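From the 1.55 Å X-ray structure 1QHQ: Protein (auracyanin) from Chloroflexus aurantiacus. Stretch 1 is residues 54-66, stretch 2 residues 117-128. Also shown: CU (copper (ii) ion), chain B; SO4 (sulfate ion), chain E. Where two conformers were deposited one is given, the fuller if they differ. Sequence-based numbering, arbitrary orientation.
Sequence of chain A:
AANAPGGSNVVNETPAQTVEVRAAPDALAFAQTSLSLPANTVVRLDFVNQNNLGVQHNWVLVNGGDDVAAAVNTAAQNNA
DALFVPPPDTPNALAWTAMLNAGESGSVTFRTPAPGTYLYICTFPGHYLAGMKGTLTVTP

Stretch 1 54-66: GVQHNWVLVNGGD
Stretch 2, residues 117-128: TYLYICTFPGHY

How do the backbones run? Strand 60-62 lies antiparallel to strand 117-121, their directions 155° apart and axes 4.6 Å at closest. Val-60 (phi/psi -132/117) pairs with Ile-121 (-138/172): Val-60 N gives to Ile-121 O and Ile-121 N to Val-60 O, both 2.8 Å. Leu-61 faces Tyr-120 in a non-hydrogen-bonded pair, CA to CA 4.2 Å. The ladder continues from Val-62 N to Leu-119 O and from Leu-119 N to Gly-64 O, each 2.9 Å; Gly-64, at 158/-159, adopts angles that call for glycine.

What joins the loops near the metal? Copper binds His-57 ND1 (chi1 m) and His-127 ND1 (m) at 2.0 Å and Cys-122 SG (t) at 2.2 Å. The thiolate sulfur also accepts Asn-58 N at 3.4 Å. With chi1 p, Asn-58 uses both ends of its amide: OD1 accepts Thr-123 N at 2.9 Å, and ND2 gives to Thr-123 OG1 (p) at 3.0 Å.

Which side chains fill the remaining contact? Val-60 (t) and Ile-121 (p, t) share one sheet face, CB to CG1 4.0 Å. On the other, Leu-61 (t, p) brings CD1 to 4.3 Å from Tyr-120 CB. Tyr-128 OH (t) donates to Asp-66 OD1 (m) at 2.6 Å. The contact buries 997 Å² in all.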

ATOM      1  N   GLY A  54      -1.137  18.199  -5.280  1.00 20.04           N
ATOM      2  CA  GLY A  54      -0.799  17.753  -6.624  1.00 17.98           C
ATOM      3  C   GLY A  54       0.165  16.585  -6.618  1.00 14.17           C
ATOM      4  O   GLY A  54       0.837  16.261  -7.589  1.00 17.39           O
ATOM      5  N   VAL A  55       0.182  15.847  -5.468  1.00 14.90           N
ATOM      6  CA  VAL A  55       1.199  14.831  -5.283  1.00 14.96           C
ATOM      7  C   VAL A  55       0.711  13.395  -5.471  1.00 15.20           C
ATOM      8  O   VAL A  55      -0.466  13.091  -5.274  1.00 16.38           O
ATOM      9  CB  VAL A  55       1.909  14.989  -3.917  1.00 17.95           C
ATOM     10  CG1 VAL A  55       1.050  14.428  -2.790  1.00 16.98           C
ATOM     11  CG2 VAL A  55       3.288  14.358  -3.964  1.00 16.92           C
ATOM     12  N   GLN A  56       1.578  12.557  -5.952  1.00 15.06           N
ATOM     13  CA  GLN A  56       1.359  11.139  -6.154  1.00 14.40           C
ATOM     14  C   GLN A  56       1.497  10.319  -4.879  1.00 16.60           C
ATOM     15  O   GLN A  56       2.300  10.624  -4.021  1.00 16.35           O
ATOM     16  CB  GLN A  56       2.369  10.606  -7.169  1.00 12.72           C
ATOM     17  CG  GLN A  56       2.120  11.177  -8.571  1.00 12.68           C
ATOM     18  CD  GLN A  56       3.358  11.000  -9.435  1.00 17.64           C
ATOM     19  OE1 GLN A  56       4.381  11.664  -9.160  1.00 17.88           O
ATOM     20  NE2 GLN A  56       3.312  10.122 -10.391  1.00 21.70           N
ATOM     21  N   HIS A  57       0.760   9.182  -4.850  1.00 15.37           N
ATOM     22  CA  HIS A  57       0.793   8.301  -3.692  1.00 12.52           C
ATOM     23  C   HIS A  57       0.332   6.878  -4.095  1.00 14.81           C
ATOM     24  O   HIS A  57      -0.429   6.698  -5.022  1.00 11.99           O
ATOM     25  CB  HIS A  57      -0.215   8.730  -2.636  1.00  8.65           C
ATOM     26  CG  HIS A  57      -0.016  10.020  -1.913  1.00 11.31           C
ATOM     27  ND1 HIS A  57       1.124  10.274  -1.165  1.00 14.90           N
ATOM     28  CD2 HIS A  57      -0.862  11.033  -1.679  1.00 12.90           C
ATOM     29  CE1 HIS A  57       0.980  11.435  -0.559  1.00 10.43           C
ATOM     30  NE2 HIS A  57      -0.211  11.937  -0.854  1.00 11.99           N
ATOM     31  N   ASN A  58       0.866   5.926  -3.311  1.00 12.19           N
ATOM     32  CA  ASN A  58       0.366   4.537  -3.504  1.00 11.08           C
ATOM     33  C   ASN A  58       0.153   3.984  -2.086  1.00 10.02           C
ATOM     34  O   ASN A  58       0.303   4.632  -1.099  1.00  9.29           O
ATOM     35  CB  ASN A  58       1.227   3.673  -4.332  1.00 10.58           C
ATOM     36  CG  ASN A  58       2.553   3.265  -3.758  1.00  8.66           C
ATOM     37  OD1 ASN A  58       2.922   3.824  -2.710  1.00 11.58           O
ATOM     38  ND2 ASN A  58       3.268   2.347  -4.380  1.00 13.21           N
ATOM     39  N   TRP A  59      -0.407   2.761  -2.063  1.00  8.85           N
ATOM     40  CA  TRP A  59      -0.608   2.022  -0.801  1.00 10.38           C
ATOM     41  C   TRP A  59       0.098   0.682  -0.957  1.00  8.90           C
ATOM     42  O   TRP A  59      -0.171  -0.071  -1.937  1.00  8.73           O
ATOM     43  CB  TRP A  59      -2.077   1.843  -0.515  1.00  9.62           C
ATOM     44  CG  TRP A  59      -2.391   1.103   0.767  1.00  8.74           C
ATOM     45  CD1 TRP A  59      -2.594   1.691   1.974  1.00  8.89           C
ATOM     46  CD2 TRP A  59      -2.562  -0.304   0.950  1.00  9.88           C
ATOM     47  NE1 TRP A  59      -2.895   0.711   2.932  1.00 11.07           N
ATOM     48  CE2 TRP A  59      -2.830  -0.505   2.296  1.00  8.70           C
ATOM     49  CE3 TRP A  59      -2.485  -1.396   0.074  1.00  8.70           C
ATOM     50  CZ2 TRP A  59      -3.117  -1.785   2.822  1.00  8.92           C
ATOM     51  CZ3 TRP A  59      -2.726  -2.683   0.599  1.00 11.37           C
ATOM     52  CH2 TRP A  59      -2.999  -2.848   1.953  1.00  9.24           C
ATOM     53  N   VAL A  60       1.013   0.398  -0.052  1.00  8.52           N
ATOM     54  CA  VAL A  60       1.857  -0.786  -0.123  1.00 10.35           C
ATOM     55  C   VAL A  60       1.873  -1.519   1.221  1.00 10.30           C
ATOM     56  O   VAL A  60       2.285  -0.987   2.214  1.00  9.64           O
ATOM     57  CB  VAL A  60       3.331  -0.478  -0.478  1.00 10.22           C
ATOM     58  CG1 VAL A  60       4.132  -1.779  -0.632  1.00 12.24           C
ATOM     59  CG2 VAL A  60       3.380   0.301  -1.789  1.00  9.77           C
ATOM     60  N   LEU A  61       1.362  -2.775   1.191  1.00  9.99           N
ATOM     61  CA  LEU A  61       1.377  -3.569   2.452  1.00  9.90           C
ATOM     62  C   LEU A  61       2.611  -4.455   2.471  1.00 10.41           C
ATOM     63  O   LEU A  61       2.857  -5.173   1.518  1.00 10.29           O
ATOM     64  CB  LEU A  61       0.097  -4.444   2.442  1.00  9.25           C
ATOM     65  CG  LEU A  61       0.056  -5.397   3.675  1.00  8.05           C
ATOM     66  CD1 LEU A  61      -0.094  -4.547   4.934  1.00  8.69           C
ATOM     67  CD2 LEU A  61      -1.134  -6.341   3.556  1.00 10.59           C
ATOM     68  N   VAL A  62       3.401  -4.360   3.539  1.00 10.28           N
ATOM     69  CA  VAL A  62       4.626  -5.138   3.610  1.00 11.02           C
ATOM     70  C   VAL A  62       4.524  -6.224   4.687  1.00 12.27           C
ATOM     71  O   VAL A  62       3.760  -6.099   5.619  1.00 11.71           O
ATOM     72  CB  VAL A  62       5.877  -4.291   3.809  1.00 15.85           C
ATOM     73  CG1 VAL A  62       5.903  -3.139   2.785  1.00 16.40           C
ATOM     74  CG2 VAL A  62       6.001  -3.776   5.207  1.00 15.34           C
ATOM     75  N   ASN A  63       5.332  -7.271   4.460  1.00 12.76           N
ATOM     76  CA  ASN A  63       5.292  -8.448   5.356  1.00 14.57           C
ATOM     77  C   ASN A  63       6.175  -8.255   6.565  1.00 15.22           C
ATOM     78  O   ASN A  63       7.194  -8.944   6.749  1.00 17.96           O
ATOM     79  CB  ASN A  63       5.713  -9.651   4.511  1.00 14.98           C
ATOM     80  CG  ASN A  63       5.637 -10.965   5.294  1.00 16.34           C
ATOM     81  OD1 ASN A  63       6.510 -11.827   5.062  1.00 21.40           O
ATOM     82  ND2 ASN A  63       4.687 -11.082   6.178  1.00 13.08           N
ATOM     83  N   GLY A  64       5.887  -7.234   7.375  1.00 13.43           N
ATOM     84  CA  GLY A  64       6.727  -6.928   8.524  1.00 15.06           C
ATOM     85  C   GLY A  64       6.573  -5.488   8.994  1.00 16.57           C
ATOM     86  O   GLY A  64       5.590  -4.807   8.731  1.00 13.85           O
ATOM     87  N   GLY A  65       7.595  -5.036   9.720  1.00 16.01           N
ATOM     88  CA  GLY A  65       7.675  -3.743  10.317  1.00 17.01           C
ATOM     89  C   GLY A  65       8.624  -2.813   9.528  1.00 17.06           C
ATOM     90  O   GLY A  65       8.777  -2.957   8.333  1.00 18.38           O
ATOM     91  N   ASP A  66       9.268  -1.921  10.278  1.00 17.11           N
ATOM     92  CA  ASP A  66      10.056  -0.856   9.666  1.00 19.48           C
ATOM     93  C   ASP A  66      11.259  -1.323   8.910  1.00 19.42           C
ATOM     94  O   ASP A  66      11.572  -0.749   7.842  1.00 19.18           O
ATOM     95  CB  ASP A  66      10.393   0.240  10.662  1.00 23.90           C
ATOM     96  CG  ASP A  66       9.202   1.161  10.909  1.00 28.35           C
ATOM     97  OD1 ASP A  66       8.798   1.885   9.946  1.00 26.97           O
ATOM     98  OD2 ASP A  66       8.623   1.062  11.997  1.00 31.16           O
ATOM     99  N   THR A 117       0.793  -8.191  12.874  1.00  9.86           N
ATOM    100  CA  THR A 117       0.806  -6.723  12.644  1.00 10.80           C
ATOM    101  C   THR A 117       1.803  -6.440  11.525  1.00  8.94           C
ATOM    102  O   THR A 117       2.852  -7.026  11.375  1.00 11.04           O
ATOM    103  CB  THR A 117       1.239  -6.032  13.932  1.00 10.58           C
ATOM    104  OG1 THR A 117       0.258  -6.290  14.944  0.50  8.93           O
ATOM    105  CG2 THR A 117       1.366  -4.522  13.768  0.50  7.30           C
ATOM    106  N   TYR A 118       1.352  -5.551  10.622  1.00  9.63           N
ATOM    107  CA  TYR A 118       2.051  -5.336   9.368  1.00 11.15           C
ATOM    108  C   TYR A 118       1.993  -3.828   9.029  1.00 11.61           C
ATOM    109  O   TYR A 118       0.947  -3.215   9.259  1.00 13.23           O
ATOM    110  CB  TYR A 118       1.295  -6.057   8.227  1.00 10.88           C
ATOM    111  CG  TYR A 118       1.190  -7.558   8.439  1.00 10.39           C
ATOM    112  CD1 TYR A 118       0.123  -8.091   9.155  1.00 12.26           C
ATOM    113  CD2 TYR A 118       2.100  -8.398   7.830  1.00 10.09           C
ATOM    114  CE1 TYR A 118       0.054  -9.475   9.331  1.00 10.87           C
ATOM    115  CE2 TYR A 118       1.989  -9.783   7.947  1.00 13.16           C
ATOM    116  CZ  TYR A 118       0.972 -10.275   8.733  1.00 11.11           C
ATOM    117  OH  TYR A 118       0.860 -11.671   8.862  1.00 11.49           O
ATOM    118  N   LEU A 119       3.077  -3.302   8.511  1.00 11.34           N
ATOM    119  CA  LEU A 119       2.994  -1.887   8.082  1.00 12.72           C
ATOM    120  C   LEU A 119       2.462  -1.815   6.652  1.00  9.90           C
ATOM    121  O   LEU A 119       2.780  -2.656   5.815  1.00  9.46           O
ATOM    122  CB  LEU A 119       4.394  -1.266   8.068  1.00 12.97           C
ATOM    123  CG  LEU A 119       4.983  -0.880   9.414  1.00 16.41           C
ATOM    124  CD1 LEU A 119       6.383  -0.274   9.177  1.00 18.12           C
ATOM    125  CD2 LEU A 119       4.117   0.097  10.161  1.00 18.05           C
ATOM    126  N   TYR A 120       1.737  -0.726   6.398  1.00  8.18           N
ATOM    127  CA  TYR A 120       1.468  -0.307   5.025  1.00  8.99           C
ATOM    128  C   TYR A 120       2.168   1.091   4.872  1.00  9.27           C
ATOM    129  O   TYR A 120       2.227   1.816   5.863  1.00 10.11           O
ATOM    130  CB  TYR A 120       0.043  -0.226   4.640  1.00  8.10           C
ATOM    131  CG  TYR A 120      -0.889   0.549   5.523  1.00  7.85           C
ATOM    132  CD1 TYR A 120      -1.547  -0.116   6.603  1.00  8.15           C
ATOM    133  CD2 TYR A 120      -1.179   1.898   5.320  1.00  7.94           C
ATOM    134  CE1 TYR A 120      -2.441   0.576   7.366  1.00  8.50           C
ATOM    135  CE2 TYR A 120      -2.066   2.574   6.116  1.00  8.92           C
ATOM    136  CZ  TYR A 120      -2.708   1.908   7.154  1.00  9.40           C
ATOM    137  OH  TYR A 120      -3.579   2.579   7.966  1.00 10.58           O
ATOM    138  N   ILE A 121       2.729   1.307   3.717  1.00 10.85           N
ATOM    139  CA  ILE A 121       3.470   2.561   3.480  1.00 10.47           C
ATOM    140  C   ILE A 121       3.120   3.062   2.094  1.00 11.41           C
ATOM    141  O   ILE A 121       2.516   2.386   1.256  1.00  9.21           O
ATOM    142  CB  ILE A 121       5.019   2.326   3.491  1.00 12.90           C
ATOM    143  CG1 ILE A 121       5.453   1.408   2.394  1.00 12.59           C
ATOM    144  CG2 ILE A 121       5.432   1.795   4.877  1.00 11.67           C
ATOM    145  CD1 ILE A 121       6.962   1.094   2.352  1.00  9.76           C
ATOM    146  N   CYS A 122       3.592   4.276   1.804  1.00  9.50           N
ATOM    147  CA  CYS A 122       3.589   4.791   0.442  1.00 13.46           C
ATOM    148  C   CYS A 122       5.062   4.745  -0.029  1.00 12.84           C
ATOM    149  O   CYS A 122       5.928   5.084   0.788  1.00 11.85           O
ATOM    150  CB  CYS A 122       3.054   6.192   0.397  1.00 13.05           C
ATOM    151  SG  CYS A 122       3.268   6.993  -1.228  1.00 11.85           S
ATOM    152  N   THR A 123       5.317   4.298  -1.226  1.00 14.02           N
ATOM    153  CA  THR A 123       6.681   4.219  -1.719  1.00 11.78           C
ATOM    154  C   THR A 123       7.084   5.366  -2.641  1.00 13.99           C
ATOM    155  O   THR A 123       8.227   5.301  -3.125  1.00 13.99           O
ATOM    156  CB  THR A 123       7.004   2.891  -2.387  1.00 12.55           C
ATOM    157  OG1 THR A 123       6.132   2.604  -3.479  1.00 11.65           O
ATOM    158  CG2 THR A 123       6.918   1.780  -1.327  1.00 11.26           C
ATOM    159  N   PHE A 124       6.242   6.367  -2.800  1.00 12.55           N
ATOM    160  CA  PHE A 124       6.755   7.518  -3.641  1.00 13.87           C
ATOM    161  C   PHE A 124       7.960   8.093  -2.884  1.00 13.58           C
ATOM    162  O   PHE A 124       7.914   8.219  -1.680  1.00 12.89           O
ATOM    163  CB  PHE A 124       5.647   8.560  -3.732  1.00 10.68           C
ATOM    164  CG  PHE A 124       6.014   9.540  -4.840  1.00 15.20           C
ATOM    165  CD1 PHE A 124       5.832   9.213  -6.155  1.00 14.07           C
ATOM    166  CD2 PHE A 124       6.687  10.704  -4.477  1.00 16.58           C
ATOM    167  CE1 PHE A 124       6.238  10.091  -7.154  1.00 17.67           C
ATOM    168  CE2 PHE A 124       7.103  11.571  -5.476  1.00 17.76           C
ATOM    169  CZ  PHE A 124       6.886  11.263  -6.804  1.00 19.43           C
ATOM    170  N   PRO A 125       9.031   8.388  -3.604  1.00 15.66           N
ATOM    171  CA  PRO A 125      10.262   8.876  -2.972  1.00 15.90           C
ATOM    172  C   PRO A 125      10.051   9.877  -1.883  1.00 15.30           C
ATOM    173  O   PRO A 125       9.380  10.887  -2.018  1.00 17.15           O
ATOM    174  CB  PRO A 125      11.021   9.509  -4.149  1.00 14.88           C
ATOM    175  CG  PRO A 125      10.577   8.734  -5.327  1.00 16.28           C
ATOM    176  CD  PRO A 125       9.123   8.359  -5.064  1.00 16.21           C
ATOM    177  N   GLY A 126      10.629   9.577  -0.680  1.00 15.59           N
ATOM    178  CA  GLY A 126      10.495  10.448   0.446  1.00 16.47           C
ATOM    179  C   GLY A 126       9.318  10.302   1.346  1.00 15.53           C
ATOM    180  O   GLY A 126       9.318  10.746   2.506  1.00 16.54           O
ATOM    181  N   HIS A 127       8.176   9.748   0.857  1.00 14.56           N
ATOM    182  CA  HIS A 127       6.975   9.731   1.661  1.00 13.37           C
ATOM    183  C   HIS A 127       7.055   8.806   2.866  1.00  9.69           C
ATOM    184  O   HIS A 127       6.610   9.195   3.941  1.00 12.37           O
ATOM    185  CB  HIS A 127       5.795   9.315   0.729  1.00 10.97           C
ATOM    186  CG  HIS A 127       5.472  10.426  -0.229  1.00 13.56           C
ATOM    187  ND1 HIS A 127       4.246  10.454  -0.915  1.00  9.43           N
ATOM    188  CD2 HIS A 127       6.116  11.538  -0.614  1.00 17.06           C
ATOM    189  CE1 HIS A 127       4.188  11.568  -1.656  1.00 20.94           C
ATOM    190  NE2 HIS A 127       5.283  12.213  -1.477  1.00 17.62           N
ATOM    191  N   TYR A 128       7.668   7.641   2.679  1.00 12.88           N
ATOM    192  CA  TYR A 128       7.825   6.700   3.812  1.00 15.56           C
ATOM    193  C   TYR A 128       8.698   7.293   4.907  1.00 14.15           C
ATOM    194  O   TYR A 128       8.250   7.439   6.048  1.00 15.95           O
ATOM    195  CB  TYR A 128       8.387   5.378   3.291  1.00 13.71           C
ATOM    196  CG  TYR A 128       8.790   4.434   4.422  1.00 16.80           C
ATOM    197  CD1 TYR A 128       7.896   4.112   5.420  1.00 17.85           C
ATOM    198  CD2 TYR A 128      10.112   4.025   4.536  1.00 21.38           C
ATOM    199  CE1 TYR A 128       8.285   3.359   6.516  1.00 18.30           C
ATOM    200  CE2 TYR A 128      10.520   3.267   5.633  1.00 22.78           C
ATOM    201  CZ  TYR A 128       9.594   2.905   6.575  1.00 20.72           C
ATOM    202  OH  TYR A 128       9.999   2.187   7.692  1.00 22.23           O
TER
HETATM  203 CU    CU B 141       2.737   9.093  -0.879  1.00 13.92          CU
HETATM  204  S   SO4 E 144      10.792  -6.077  10.768  1.00 48.82           S
HETATM  205  O1  SO4 E 144      10.868  -5.087   9.660  1.00 48.45           O
HETATM  206  O2  SO4 E 144      12.023  -6.946  10.763  1.00 50.15           O
HETATM  207  O3  SO4 E 144       9.598  -6.984  10.563  1.00 49.22           O
HETATM  208  O4  SO4 E 144      10.669  -5.371  12.079  1.00 48.75           O